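Local coordinates for protein HpuA (Kingella denitrificans ATCC 33394, PDB 5EC6) that probably serves as an outer-membrane lipoprotein receptor that binds haemoglobin, as part of metal (iron) acquisition by this bacterium, at residues M107-T121 with L131-P144. Numbering follows the deposited sequence.
Sequences MQPLDSGGKMIACCT and LRLKSMQFGAWMSP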
ATOM      1  N   MET A 107     -11.435  12.120   4.823  1.00 20.41           N
ATOM      2  CA  MET A 107     -11.863  10.747   4.649  1.00 21.68           C
ATOM      3  C   MET A 107     -13.323  10.732   4.230  1.00 24.85           C
ATOM      4  O   MET A 107     -14.095  11.634   4.611  1.00 26.87           O
ATOM      5  CB  MET A 107     -11.697   9.994   5.954  1.00 23.59           C
ATOM      6  CG  MET A 107     -10.258  10.029   6.478  1.00 22.48           C
ATOM      7  SD  MET A 107     -10.002   9.114   8.021  1.00 25.45           S
ATOM      8  CE  MET A 107     -10.166   7.422   7.523  1.00 23.62           C
ATOM      9  N   GLN A 108     -13.711   9.748   3.460  1.00 21.61           N
ATOM     10  CA  GLN A 108     -15.104   9.676   3.012  1.00 23.01           C
ATOM     11  C   GLN A 108     -15.976   9.132   4.097  1.00 21.92           C
ATOM     12  O   GLN A 108     -15.716   8.065   4.659  1.00 20.78           O
ATOM     13  CB  GLN A 108     -15.238   8.836   1.760  1.00 22.41           C
ATOM     14  CG  GLN A 108     -16.687   8.864   1.198  1.00 23.70           C
ATOM     15  CD  GLN A 108     -16.874   8.172  -0.128  1.00 24.81           C
ATOM     16  OE1 GLN A 108     -16.060   7.373  -0.579  1.00 24.65           O
ATOM     17  NE2 GLN A 108     -18.008   8.464  -0.787  1.00 24.57           N
ATOM     18  N   PRO A 109     -17.109   9.838   4.420  1.00 21.88           N
ATOM     19  CA  PRO A 109     -18.034   9.214   5.360  1.00 21.91           C
ATOM     20  C   PRO A 109     -18.755   8.000   4.821  1.00 19.95           C
ATOM     21  O   PRO A 109     -19.026   7.922   3.638  1.00 22.65           O
ATOM     22  CB  PRO A 109     -19.058  10.339   5.638  1.00 24.26           C
ATOM     23  CG  PRO A 109     -19.037  11.122   4.416  1.00 23.89           C
ATOM     24  CD  PRO A 109     -17.621  11.099   3.880  1.00 24.40           C
ATOM     25  N   LEU A 110     -19.055   7.057   5.703  1.00 22.02           N
ATOM     26  CA  LEU A 110     -19.672   5.781   5.356  1.00 20.74           C
ATOM     27  C   LEU A 110     -21.099   5.680   5.900  1.00 21.32           C
ATOM     28  O   LEU A 110     -21.433   6.289   6.906  1.00 22.06           O
ATOM     29  CB  LEU A 110     -18.889   4.604   5.943  1.00 21.76           C
ATOM     30  CG  LEU A 110     -17.377   4.622   5.606  1.00 19.99           C
ATOM     31  CD1 LEU A 110     -16.697   3.457   6.294  1.00 21.09           C
ATOM     32  CD2 LEU A 110     -17.168   4.593   4.089  1.00 21.72           C
ATOM     33  N   ASP A 111     -21.874   4.820   5.276  1.00 23.57           N
ATOM     34  CA  ASP A 111     -23.228   4.491   5.773  1.00 25.16           C
ATOM     35  C   ASP A 111     -23.317   4.192   7.274  1.00 26.62           C
ATOM     36  O   ASP A 111     -24.290   4.600   7.910  1.00 24.20           O
ATOM     37  CB  ASP A 111     -23.877   3.387   4.940  1.00 25.77           C
ATOM     38  CG  ASP A 111     -23.052   2.106   4.847  1.00 24.74           C
ATOM     39  OD1 ASP A 111     -21.949   2.030   5.425  1.00 23.86           O
ATOM     40  OD2 ASP A 111     -23.552   1.175   4.187  1.00 27.62           O
ATOM     41  N   SER A 112     -22.306   3.520   7.828  1.00 22.53           N
ATOM     42  CA  SER A 112     -22.196   3.124   9.245  1.00 23.91           C
ATOM     43  C   SER A 112     -21.895   4.268  10.233  1.00 25.49           C
ATOM     44  O   SER A 112     -21.946   4.061  11.475  1.00 26.07           O
ATOM     45  CB  SER A 112     -21.051   2.112   9.382  1.00 22.71           C
ATOM     46  OG  SER A 112     -19.864   2.807   9.008  1.00 23.38           O
ATOM     47  N   GLY A 113     -21.481   5.408   9.691  1.00 21.92           N
ATOM     48  CA  GLY A 113     -20.930   6.508  10.441  1.00 23.15           C
ATOM     49  C   GLY A 113     -19.439   6.467  10.618  1.00 22.81           C
ATOM     50  O   GLY A 113     -18.828   7.347  11.250  1.00 23.96           O
ATOM     51  N   GLY A 114     -18.830   5.404  10.080  1.00 21.99           N
ATOM     52  CA  GLY A 114     -17.387   5.374   9.998  1.00 21.99           C
ATOM     53  C   GLY A 114     -16.880   6.254   8.873  1.00 22.78           C
ATOM     54  O   GLY A 114     -17.617   7.014   8.245  1.00 22.04           O
ATOM     55  N   LYS A 115     -15.567   6.165   8.618  1.00 21.38           N
ATOM     56  CA  LYS A 115     -14.975   6.865   7.479  1.00 20.51           C
ATOM     57  C   LYS A 115     -13.921   5.933   6.848  1.00 19.42           C
ATOM     58  O   LYS A 115     -13.409   5.048   7.512  1.00 19.79           O
ATOM     59  CB  LYS A 115     -14.284   8.176   7.861  1.00 23.35           C
ATOM     60  CG  LYS A 115     -15.143   9.132   8.690  1.00 24.51           C
ATOM     61  CD  LYS A 115     -14.376  10.396   9.021  1.00 28.65           C
ATOM     62  CE  LYS A 115     -15.147  11.337   9.945  1.00 33.56           C
ATOM     63  NZ  LYS A 115     -16.493  11.621   9.403  1.00 37.96           N
ATOM     64  N   MET A 116     -13.588   6.233   5.602  1.00 20.24           N
ATOM     65  CA  MET A 116     -12.569   5.444   4.870  1.00 19.97           C
ATOM     66  C   MET A 116     -11.713   6.286   3.980  1.00 19.54           C
ATOM     67  O   MET A 116     -12.132   7.248   3.351  1.00 19.40           O
ATOM     68  CB  MET A 116     -13.270   4.361   4.063  1.00 20.93           C
ATOM     69  CG  MET A 116     -12.353   3.457   3.251  1.00 20.44           C
ATOM     70  SD  MET A 116     -13.367   2.291   2.353  1.00 21.41           S
ATOM     71  CE  MET A 116     -12.136   1.444   1.353  1.00 21.77           C
ATOM     72  N   ILE A 117     -10.437   5.901   3.867  1.00 19.11           N
ATOM     73  CA  ILE A 117      -9.605   6.441   2.807  1.00 19.86           C
ATOM     74  C   ILE A 117      -8.603   5.361   2.341  1.00 19.50           C
ATOM     75  O   ILE A 117      -8.256   4.430   3.110  1.00 18.44           O
ATOM     76  CB  ILE A 117      -8.839   7.655   3.322  1.00 23.23           C
ATOM     77  CG1 ILE A 117      -8.305   8.500   2.128  1.00 25.26           C
ATOM     78  CG2 ILE A 117      -7.766   7.245   4.291  1.00 23.12           C
ATOM     79  CD1 ILE A 117      -8.000   9.922   2.408  1.00 27.64           C
ATOM     80  N   ALA A 118      -8.200   5.478   1.073  1.00 19.49           N
ATOM     81  CA  ALA A 118      -7.208   4.600   0.457  1.00 21.05           C
ATOM     82  C   ALA A 118      -6.339   5.411  -0.490  1.00 23.68           C
ATOM     83  O   ALA A 118      -6.598   6.594  -0.771  1.00 23.89           O
ATOM     84  CB  ALA A 118      -7.880   3.465  -0.253  1.00 22.23           C
ATOM     85  N   CYS A 119      -5.244   4.826  -0.951  1.00 24.37           N
ATOM     86  CA  CYS A 119      -4.348   5.560  -1.889  1.00 29.14           C
ATOM     87  C   CYS A 119      -5.061   6.016  -3.169  1.00 33.97           C
ATOM     88  O   CYS A 119      -5.885   5.276  -3.734  1.00 33.10           O
ATOM     89  CB  CYS A 119      -3.220   4.694  -2.381  1.00 29.65           C
ATOM     90  SG  CYS A 119      -1.710   5.626  -2.929  1.00 34.42           S
ATOM     91  N   CYS A 120      -4.716   7.214  -3.654  1.00 36.31           N
ATOM     92  CA  CYS A 120      -5.163   7.637  -4.986  1.00 36.62           C
ATOM     93  C   CYS A 120      -4.288   6.996  -6.050  1.00 46.48           C
ATOM     94  O   CYS A 120      -3.287   7.574  -6.492  1.00 51.27           O
ATOM     95  CB  CYS A 120      -5.135   9.164  -5.135  1.00 38.76           C
ATOM     96  SG  CYS A 120      -3.523   9.959  -4.865  1.00 38.80           S
ATOM     97  N   THR A 121      -4.651   5.794  -6.464  1.00 44.77           N
ATOM     98  CA  THR A 121      -3.769   5.066  -7.330  1.00 45.13           C
ATOM     99  C   THR A 121      -4.026   5.474  -8.796  1.00 46.84           C
ATOM    100  O   THR A 121      -3.134   5.311  -9.624  1.00 42.65           O
ATOM    101  CB  THR A 121      -3.819   3.528  -7.061  1.00 46.28           C
ATOM    102  OG1 THR A 121      -5.113   3.017  -7.418  1.00 54.47           O
ATOM    103  CG2 THR A 121      -3.496   3.231  -5.585  1.00 41.18           C
ATOM    104  N   LEU A 131       2.599   6.300  -5.600  1.00 28.03           N
ATOM    105  CA  LEU A 131       1.155   6.188  -5.601  1.00 33.08           C
ATOM    106  C   LEU A 131       0.656   5.224  -6.656  1.00 29.86           C
ATOM    107  O   LEU A 131      -0.497   4.844  -6.616  1.00 28.39           O
ATOM    108  CB  LEU A 131       0.525   7.553  -5.928  1.00 38.03           C
ATOM    109  CG  LEU A 131       0.781   8.771  -5.051  1.00 41.77           C
ATOM    110  CD1 LEU A 131       0.258   9.978  -5.814  1.00 44.96           C
ATOM    111  CD2 LEU A 131       0.075   8.604  -3.705  1.00 42.12           C
ATOM    112  N   ARG A 132       1.525   4.879  -7.606  1.00 28.70           N
ATOM    113  CA  ARG A 132       1.147   4.118  -8.767  1.00 32.30           C
ATOM    114  C   ARG A 132       1.113   2.624  -8.467  1.00 27.85           C
ATOM    115  O   ARG A 132       1.774   1.811  -9.125  1.00 27.85           O
ATOM    116  CB  ARG A 132       2.167   4.337  -9.883  1.00 34.44           C
ATOM    117  CG  ARG A 132       2.418   5.760 -10.345  1.00 42.03           C
ATOM    118  CD  ARG A 132       3.472   5.734 -11.477  1.00 48.92           C
ATOM    119  NE  ARG A 132       3.571   7.004 -12.200  1.00 57.75           N
ATOM    120  CZ  ARG A 132       2.660   7.450 -13.069  1.00 68.08           C
ATOM    121  NH1 ARG A 132       1.573   6.731 -13.347  1.00 72.37           N
ATOM    122  NH2 ARG A 132       2.831   8.626 -13.671  1.00 74.23           N
ATOM    123  N   LEU A 133       0.363   2.258  -7.461  1.00 27.26           N
ATOM    124  CA  LEU A 133       0.349   0.878  -7.023  1.00 24.79           C
ATOM    125  C   LEU A 133      -0.580   0.171  -7.965  1.00 26.04           C
ATOM    126  O   LEU A 133      -1.561   0.797  -8.406  1.00 26.88           O
ATOM    127  CB  LEU A 133      -0.180   0.819  -5.600  1.00 24.50           C
ATOM    128  CG  LEU A 133       0.639   1.614  -4.608  1.00 25.65           C
ATOM    129  CD1 LEU A 133      -0.117   1.705  -3.290  1.00 28.94           C
ATOM    130  CD2 LEU A 133       1.950   0.975  -4.370  1.00 25.35           C
ATOM    131  N   LYS A 134      -0.219  -1.054  -8.370  1.00 20.40           N
ATOM    132  CA  LYS A 134      -1.062  -1.919  -9.224  1.00 21.32           C
ATOM    133  C   LYS A 134      -1.453  -3.221  -8.581  1.00 19.85           C
ATOM    134  O   LYS A 134      -2.382  -3.867  -9.032  1.00 21.04           O
ATOM    135  CB  LYS A 134      -0.360  -2.254 -10.563  1.00 24.24           C
ATOM    136  CG  LYS A 134       0.189  -1.066 -11.305  1.00 31.79           C
ATOM    137  CD  LYS A 134      -0.860  -0.167 -11.944  1.00 38.11           C
ATOM    138  CE  LYS A 134      -0.133   0.887 -12.805  1.00 45.44           C
ATOM    139  NZ  LYS A 134      -0.544   2.309 -12.573  1.00 43.07           N
ATOM    140  N   SER A 135      -0.775  -3.617  -7.508  1.00 17.94           N
ATOM    141  CA  SER A 135      -1.015  -4.917  -6.894  1.00 16.39           C
ATOM    142  C   SER A 135      -1.315  -4.880  -5.375  1.00 16.37           C
ATOM    143  O   SER A 135      -1.345  -5.915  -4.710  1.00 16.43           O
ATOM    144  CB  SER A 135       0.175  -5.844  -7.084  1.00 18.14           C
ATOM    145  OG  SER A 135       0.419  -6.077  -8.471  1.00 19.92           O
ATOM    146  N   MET A 136      -1.609  -3.701  -4.879  1.00 16.82           N
ATOM    147  CA  MET A 136      -1.904  -3.503  -3.454  1.00 15.80           C
ATOM    148  C   MET A 136      -2.669  -2.222  -3.277  1.00 15.78           C
ATOM    149  O   MET A 136      -2.693  -1.359  -4.174  1.00 16.34           O
ATOM    150  CB  MET A 136      -0.605  -3.529  -2.599  1.00 16.75           C
ATOM    151  CG  MET A 136       0.321  -2.440  -2.973  1.00 17.92           C
ATOM    152  SD  MET A 136       1.606  -2.197  -1.715  1.00 18.14           S
ATOM    153  CE  MET A 136       0.631  -1.570  -0.392  1.00 18.28           C
ATOM    154  N   GLN A 137      -3.200  -2.033  -2.060  1.00 15.16           N
ATOM    155  CA  GLN A 137      -3.771  -0.794  -1.604  1.00 17.49           C
ATOM    156  C   GLN A 137      -3.367  -0.610  -0.157  1.00 17.22           C
ATOM    157  O   GLN A 137      -3.037  -1.586   0.529  1.00 17.74           O
ATOM    158  CB  GLN A 137      -5.316  -0.821  -1.653  1.00 18.88           C
ATOM    159  CG  GLN A 137      -5.950  -0.020  -2.774  1.00 22.29           C
ATOM    160  CD  GLN A 137      -5.798   1.484  -2.672  1.00 24.47           C
ATOM    161  OE1 GLN A 137      -5.029   1.998  -1.908  1.00 21.23           O
ATOM    162  NE2 GLN A 137      -6.508   2.186  -3.526  1.00 27.03           N
ATOM    163  N   PHE A 138      -3.381   0.637   0.289  1.00 16.38           N
ATOM    164  CA  PHE A 138      -3.240   0.922   1.726  1.00 15.78           C
ATOM    165  C   PHE A 138      -4.128   2.080   2.082  1.00 16.59           C
ATOM    166  O   PHE A 138      -4.513   2.868   1.210  1.00 17.80           O
ATOM    167  CB  PHE A 138      -1.758   1.124   2.149  1.00 16.06           C
ATOM    168  CG  PHE A 138      -1.136   2.414   1.700  1.00 16.42           C
ATOM    169  CD1 PHE A 138      -0.701   2.598   0.378  1.00 18.74           C
ATOM    170  CD2 PHE A 138      -0.957   3.456   2.586  1.00 18.37           C
ATOM    171  CE1 PHE A 138      -0.097   3.765  -0.024  1.00 19.80           C
ATOM    172  CE2 PHE A 138      -0.409   4.658   2.166  1.00 19.50           C
ATOM    173  CZ  PHE A 138       0.029   4.812   0.876  1.00 20.41           C
ATOM    174  N   GLY A 139      -4.448   2.172   3.366  1.00 15.88           N
ATOM    175  CA  GLY A 139      -5.399   3.162   3.811  1.00 16.70           C
ATOM    176  C   GLY A 139      -5.794   2.940   5.231  1.00 17.10           C
ATOM    177  O   GLY A 139      -5.026   2.407   6.054  1.00 17.33           O
ATOM    178  N   ALA A 140      -6.994   3.448   5.569  1.00 16.66           N
ATOM    179  CA  ALA A 140      -7.503   3.366   6.948  1.00 17.48           C
ATOM    180  C   ALA A 140      -8.998   3.376   6.924  1.00 18.61           C
ATOM    181  O   ALA A 140      -9.612   4.048   6.065  1.00 18.97           O
ATOM    182  CB  ALA A 140      -7.023   4.535   7.779  1.00 18.57           C
ATOM    183  N   TRP A 141      -9.571   2.682   7.909  1.00 18.20           N
ATOM    184  CA  TRP A 141     -10.986   2.762   8.206  1.00 17.80           C
ATOM    185  C   TRP A 141     -11.127   3.300   9.634  1.00 20.84           C
ATOM    186  O   TRP A 141     -10.365   2.925  10.538  1.00 20.54           O
ATOM    187  CB  TRP A 141     -11.612   1.404   8.068  1.00 18.09           C
ATOM    188  CG  TRP A 141     -13.065   1.261   8.505  1.00 19.12           C
ATOM    189  CD1 TRP A 141     -14.172   1.378   7.730  1.00 19.54           C
ATOM    190  CD2 TRP A 141     -13.530   0.863   9.819  1.00 20.90           C
ATOM    191  NE1 TRP A 141     -15.320   1.111   8.469  1.00 21.12           N
ATOM    192  CE2 TRP A 141     -14.940   0.772   9.755  1.00 20.79           C
ATOM    193  CE3 TRP A 141     -12.891   0.603  11.026  1.00 21.06           C
ATOM    194  CZ2 TRP A 141     -15.707   0.418  10.860  1.00 21.52           C
ATOM    195  CZ3 TRP A 141     -13.668   0.197  12.127  1.00 20.24           C
ATOM    196  CH2 TRP A 141     -15.054   0.119  12.021  1.00 22.50           C
ATOM    197  N   MET A 142     -12.098   4.179   9.806  1.00 19.80           N
ATOM    198  CA  MET A 142     -12.433   4.704  11.143  1.00 22.00           C
ATOM    199  C   MET A 142     -13.834   4.251  11.505  1.00 21.78           C
ATOM    200  O   MET A 142     -14.734   4.394  10.683  1.00 21.28           O
ATOM    201  CB  MET A 142     -12.332   6.212  11.159  1.00 24.29           C
ATOM    202  CG  MET A 142     -12.764   6.810  12.492  1.00 26.68           C
ATOM    203  SD  MET A 142     -12.860   8.616  12.409  1.00 32.71           S
ATOM    204  CE  MET A 142     -11.143   8.791  12.736  1.00 31.57           C
ATOM    205  N   SER A 143     -14.010   3.744  12.726  1.00 22.04           N
ATOM    206  CA  SER A 143     -15.349   3.358  13.212  1.00 22.93           C
ATOM    207  C   SER A 143     -16.192   4.598  13.586  1.00 22.00           C
ATOM    208  O   SER A 143     -15.659   5.716  13.742  1.00 21.67           O
ATOM    209  CB  SER A 143     -15.282   2.406  14.404  1.00 28.17           C
ATOM    210  OG  SER A 143     -14.982   3.102  15.585  1.00 30.95           O
ATOM    211  N   PRO A 144     -17.526   4.394  13.655  1.00 24.80           N
ATOM    212  CA  PRO A 144     -18.357   5.453  14.241  1.00 26.21           C
ATOM    213  C   PRO A 144     -17.897   5.855  15.643  1.00 25.10           C
ATOM    214  O   PRO A 144     -18.065   7.028  16.032  1.00 27.62           O
ATOM    215  CB  PRO A 144     -19.762   4.844  14.225  1.00 25.93           C
ATOM    216  CG  PRO A 144     -19.629   3.438  13.862  1.00 26.51           C
ATOM    217  CD  PRO A 144     -18.328   3.273  13.150  1.00 24.61           C
TER
HETATM  218  O   HOH W   1     -18.273   0.777   8.191  1.00 20.35           O
HETATM  219  O   HOH W   2     -16.319   8.040  12.380  1.00 28.05           O
HETATM  220  O   HOH W   3      -4.118   0.365  -8.719  1.00 24.71           O
HETATM  221  O   HOH W   4      -1.670   2.938 -10.154  1.00 31.00           O
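Lys115 and Met142 exchange two backbone hydrogen bonds of 2.8 Å (N to O each way), and Ile117 and Ala140 form the next such pair, strands 115-118 and 136-142 running antiparallel. At the non-hydrogen-bonded pair between Ala118 and Gly139 the CA atoms close to 4.1 Å, and Gly139 CA makes a 3.2 Å CA-H...O contact with Ile117 O.

Beyond that pair the Gln137 amide adds to the backbone bond from Cys119 N to Phe138 O. Bent at chi2 (-68°), the side chain turns across to the other strand, where NE2 gives a nearly straight bond to Cys119 O (3.2 Å, 170° at the hydrogen), in the carbonyl plane on a lone pair. Its OE1 accepts from Phe138 N and, weakly, from Cys119 N. At the far end a water in the indole plane joins Trp141 NE1 to Ser112 OG, which accepts from Gly114 N in an ST turn.

Among apolar groups, Cys119 SG sits 3.6 Å from Leu131 CD2 and obliquely beside the Phe138 ring. Leu110 CD1 crosses Trp141 CD1 obliquely at 3.6 Å.

Ala140 and Met142 also touch Val184 of strand 174-185. With strand 104-109 paired beyond 115-118, this is an antiparallel beta meander, continued by strand 148-154, in HpuA's beta-rich fold.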